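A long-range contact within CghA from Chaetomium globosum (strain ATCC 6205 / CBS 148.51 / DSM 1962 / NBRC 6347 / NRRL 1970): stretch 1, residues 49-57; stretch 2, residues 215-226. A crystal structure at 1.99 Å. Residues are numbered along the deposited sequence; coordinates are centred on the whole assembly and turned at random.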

# COMPACT_ATOMS: atom_id res chain seq x y z
N TRP A 49 -6.74 -0.64 -5.49
CA TRP A 49 -6.38 -2.04 -5.29
C TRP A 49 -4.87 -2.13 -5.49
O TRP A 49 -4.38 -1.87 -6.59
CB TRP A 49 -7.10 -2.96 -6.28
CG TRP A 49 -8.60 -2.97 -6.14
CD1 TRP A 49 -9.37 -3.93 -5.53
CD2 TRP A 49 -9.51 -1.97 -6.62
NE1 TRP A 49 -10.69 -3.59 -5.61
CE2 TRP A 49 -10.81 -2.39 -6.27
CE3 TRP A 49 -9.35 -0.76 -7.30
CZ2 TRP A 49 -11.94 -1.65 -6.58
CZ3 TRP A 49 -10.48 -0.02 -7.61
CH2 TRP A 49 -11.76 -0.47 -7.25
N LEU A 50 -4.15 -2.49 -4.43
CA LEU A 50 -2.69 -2.51 -4.47
C LEU A 50 -2.19 -3.94 -4.40
O LEU A 50 -2.65 -4.73 -3.57
CB LEU A 50 -2.09 -1.70 -3.31
CG LEU A 50 -0.56 -1.67 -3.14
CD1 LEU A 50 -0.15 -0.33 -2.51
CD2 LEU A 50 -0.04 -2.84 -2.27
N PHE A 51 -1.20 -4.26 -5.23
CA PHE A 51 -0.56 -5.57 -5.24
C PHE A 51 0.94 -5.35 -5.30
O PHE A 51 1.41 -4.56 -6.12
CB PHE A 51 -0.98 -6.45 -6.43
CG PHE A 51 -2.47 -6.66 -6.55
CD1 PHE A 51 -3.28 -5.70 -7.13
CD2 PHE A 51 -3.05 -7.84 -6.11
CE1 PHE A 51 -4.66 -5.91 -7.25
CE2 PHE A 51 -4.42 -8.06 -6.22
CZ PHE A 51 -5.22 -7.09 -6.79
N ASP A 52 1.71 -6.05 -4.47
CA ASP A 52 3.14 -5.83 -4.54
C ASP A 52 3.89 -7.13 -4.30
O ASP A 52 3.32 -8.17 -3.97
CB ASP A 52 3.62 -4.75 -3.55
CG ASP A 52 3.26 -5.07 -2.11
OD1 ASP A 52 3.09 -6.27 -1.78
OD2 ASP A 52 3.15 -4.11 -1.30
N ALA A 53 5.21 -7.04 -4.47
CA ALA A 53 6.07 -8.19 -4.30
C ALA A 53 7.48 -7.67 -4.11
O ALA A 53 7.87 -6.71 -4.77
CB ALA A 53 6.01 -9.11 -5.52
N MET A 54 8.24 -8.29 -3.23
CA MET A 54 9.66 -7.98 -3.24
C MET A 54 10.44 -9.21 -2.89
O MET A 54 9.94 -10.09 -2.18
CB MET A 54 10.01 -6.86 -2.28
CG MET A 54 9.79 -7.23 -0.84
SD MET A 54 10.28 -5.77 0.08
CE MET A 54 12.04 -5.77 -0.17
N ALA A 55 11.70 -9.22 -3.32
CA ALA A 55 12.59 -10.32 -2.99
C ALA A 55 12.90 -10.29 -1.51
O ALA A 55 12.96 -9.22 -0.89
CB ALA A 55 13.89 -10.24 -3.82
N GLU A 56 13.10 -11.47 -0.93
CA GLU A 56 13.30 -11.51 0.52
C GLU A 56 14.61 -10.85 0.93
O GLU A 56 14.79 -10.52 2.11
CB GLU A 56 13.26 -12.95 1.03
CG GLU A 56 14.56 -13.67 0.88
CD GLU A 56 14.52 -15.09 1.44
OE1 GLU A 56 15.34 -15.91 0.98
OE2 GLU A 56 13.64 -15.41 2.27
N ASP A 57 15.53 -10.64 -0.02
CA ASP A 57 16.81 -9.99 0.23
C ASP A 57 16.87 -8.57 -0.32
O ASP A 57 17.97 -8.04 -0.48
CB ASP A 57 17.96 -10.80 -0.38
CG ASP A 57 17.89 -10.86 -1.90
OD1 ASP A 57 16.90 -10.39 -2.51
OD2 ASP A 57 18.87 -11.34 -2.52
N VAL A 215 12.27 -11.63 -12.31
CA VAL A 215 11.79 -12.99 -12.10
C VAL A 215 11.99 -13.33 -10.64
O VAL A 215 13.13 -13.30 -10.14
CB VAL A 215 12.52 -14.02 -12.98
CG1 VAL A 215 12.08 -15.43 -12.59
CG2 VAL A 215 12.28 -13.75 -14.44
N LEU A 216 10.91 -13.65 -9.95
CA LEU A 216 10.98 -14.15 -8.59
C LEU A 216 10.13 -15.41 -8.56
O LEU A 216 8.91 -15.34 -8.74
CB LEU A 216 10.48 -13.12 -7.58
CG LEU A 216 11.28 -11.82 -7.57
CD1 LEU A 216 10.55 -10.75 -6.75
CD2 LEU A 216 12.70 -12.08 -7.04
N GLY A 217 10.78 -16.56 -8.38
CA GLY A 217 10.10 -17.83 -8.45
C GLY A 217 9.43 -18.20 -7.15
O GLY A 217 9.66 -17.59 -6.08
N PRO A 218 8.60 -19.23 -7.21
CA PRO A 218 7.74 -19.55 -6.06
C PRO A 218 8.49 -20.01 -4.83
O PRO A 218 7.90 -20.00 -3.75
CB PRO A 218 6.82 -20.66 -6.60
CG PRO A 218 7.57 -21.25 -7.75
CD PRO A 218 8.34 -20.11 -8.37
N GLU A 219 9.77 -20.35 -4.96
CA GLU A 219 10.52 -20.91 -3.81
C GLU A 219 11.64 -19.97 -3.38
O GLU A 219 12.50 -20.39 -2.61
CB GLU A 219 11.03 -22.32 -4.12
CG GLU A 219 9.95 -23.29 -4.56
CD GLU A 219 8.88 -23.56 -3.52
OE1 GLU A 219 9.24 -23.78 -2.35
OE2 GLU A 219 7.69 -23.56 -3.88
N GLN A 220 11.61 -18.74 -3.85
CA GLN A 220 12.67 -17.80 -3.53
C GLN A 220 12.35 -16.93 -2.32
O GLN A 220 13.13 -16.03 -2.00
CB GLN A 220 12.93 -16.93 -4.74
CG GLN A 220 13.87 -17.61 -5.69
CD GLN A 220 14.10 -16.79 -6.90
OE1 GLN A 220 13.29 -16.80 -7.82
NE2 GLN A 220 15.19 -16.03 -6.90
N GLY A 221 11.23 -17.17 -1.64
CA GLY A 221 10.93 -16.38 -0.46
C GLY A 221 10.47 -14.97 -0.75
O GLY A 221 10.42 -14.15 0.18
N ALA A 222 10.13 -14.66 -1.99
CA ALA A 222 9.61 -13.34 -2.31
C ALA A 222 8.21 -13.20 -1.72
O ALA A 222 7.44 -14.17 -1.67
CB ALA A 222 9.58 -13.11 -3.82
N PHE A 223 7.89 -12.01 -1.24
CA PHE A 223 6.67 -11.82 -0.48
C PHE A 223 6.00 -10.52 -0.89
O PHE A 223 6.60 -9.62 -1.49
CB PHE A 223 6.96 -11.83 1.04
CG PHE A 223 7.77 -10.64 1.51
CD1 PHE A 223 9.16 -10.66 1.46
CD2 PHE A 223 7.13 -9.51 2.01
CE1 PHE A 223 9.91 -9.56 1.90
CE2 PHE A 223 7.87 -8.40 2.45
CZ PHE A 223 9.26 -8.42 2.39
N GLY A 224 4.73 -10.42 -0.53
CA GLY A 224 3.98 -9.24 -0.86
C GLY A 224 2.59 -9.37 -0.28
O GLY A 224 2.29 -10.31 0.45
N GLY A 225 1.75 -8.41 -0.61
CA GLY A 225 0.39 -8.44 -0.10
C GLY A 225 -0.55 -7.73 -1.03
O GLY A 225 -0.11 -7.19 -2.03
N MET A 226 -1.82 -7.75 -0.66
CA MET A 226 -2.86 -7.07 -1.42
C MET A 226 -3.52 -6.08 -0.47
O MET A 226 -3.91 -6.48 0.60
CB MET A 226 -3.88 -8.06 -1.97
CG MET A 226 -4.76 -7.47 -3.02
SD MET A 226 -6.16 -6.70 -2.27
CE MET A 226 -6.66 -5.56 -3.54
O HOH W 1 13.09 -13.46 -3.01

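The most unusual feature of this contact is that a side chain takes over part of the backbone's work. Strand 49-54 and strand 223-226 run antiparallel, their axes 4.6 Å apart at closest approach, yet between Asp52 and Gly225 the ladder is half built from a carboxylate. Asp52 N donates to Gly225 O over 3.3 Å, as a main chain would, but Gly225 N donates to Asp52 OD1, 2.8 Å away, rather than to the carbonyl of Asp52. With chi1 in the p well, the side chain reaches across towards the neighbouring strand, placing OD1 by Gly225 N, while OD2 is hydrogen-bonded elsewhere in the structure. Both oxygens of this buried carboxylate are thus satisfied.

Gly224 suits the close approach: Gly224 CA lies 3.4 Å from Asp52 O in a CA-H...O contact. An ideal CB on Gly224 would clash with both Asp52 O and Ala53 CA. The small Ala53 lies across the gap, where Ala53 CA and Gly224 CA are 4.2 Å apart.

A regular pair of bonds returns at Met54 and Phe223: Met54 N donates to Phe223 O at 2.7 Å, and Phe223 N to Met54 O at 3.0 Å. Met54 CG sits over one face of the Phe223 ring, 3.8 Å from its centroid, a CH-pi arrangement; its SD is also near the ring, obliquely.

Toward the other end, Met226 has the most surface covered by the other stretch, 103 Å². It shares a sheet face with Phe51, and its long side chain spans two aromatic neighbours: Met226 CG lies 3.3 Å from Phe51 CE2, and Met226 CE reaches the edge of the Trp49 indole, 3.7 Å from Trp49 CD1. The apolar thioether fits this buried setting, where it leaves no strong polar group unpaired.

Before this strand, stretch 2 passes through a type I turn from Gly217 to Gln220, closed by Gln220 N to Gly217 O at 3.2 Å and reinforced by Gly217 N to Gln220 OE1 at 2.6 Å. Leu216, just before the turn, points toward stretch 1 and packs Leu216 CD2 against Ala55 CB at 3.9 Å, a small buried methyl group. Gly221 follows with positive phi, which favours glycine; an ideal CB there would clash with Glu56 OE2. At this exposed margin a water bridges the stretches, accepting from Glu56 N at 2.9 Å and donating to Gln220 O at 2.8 Å.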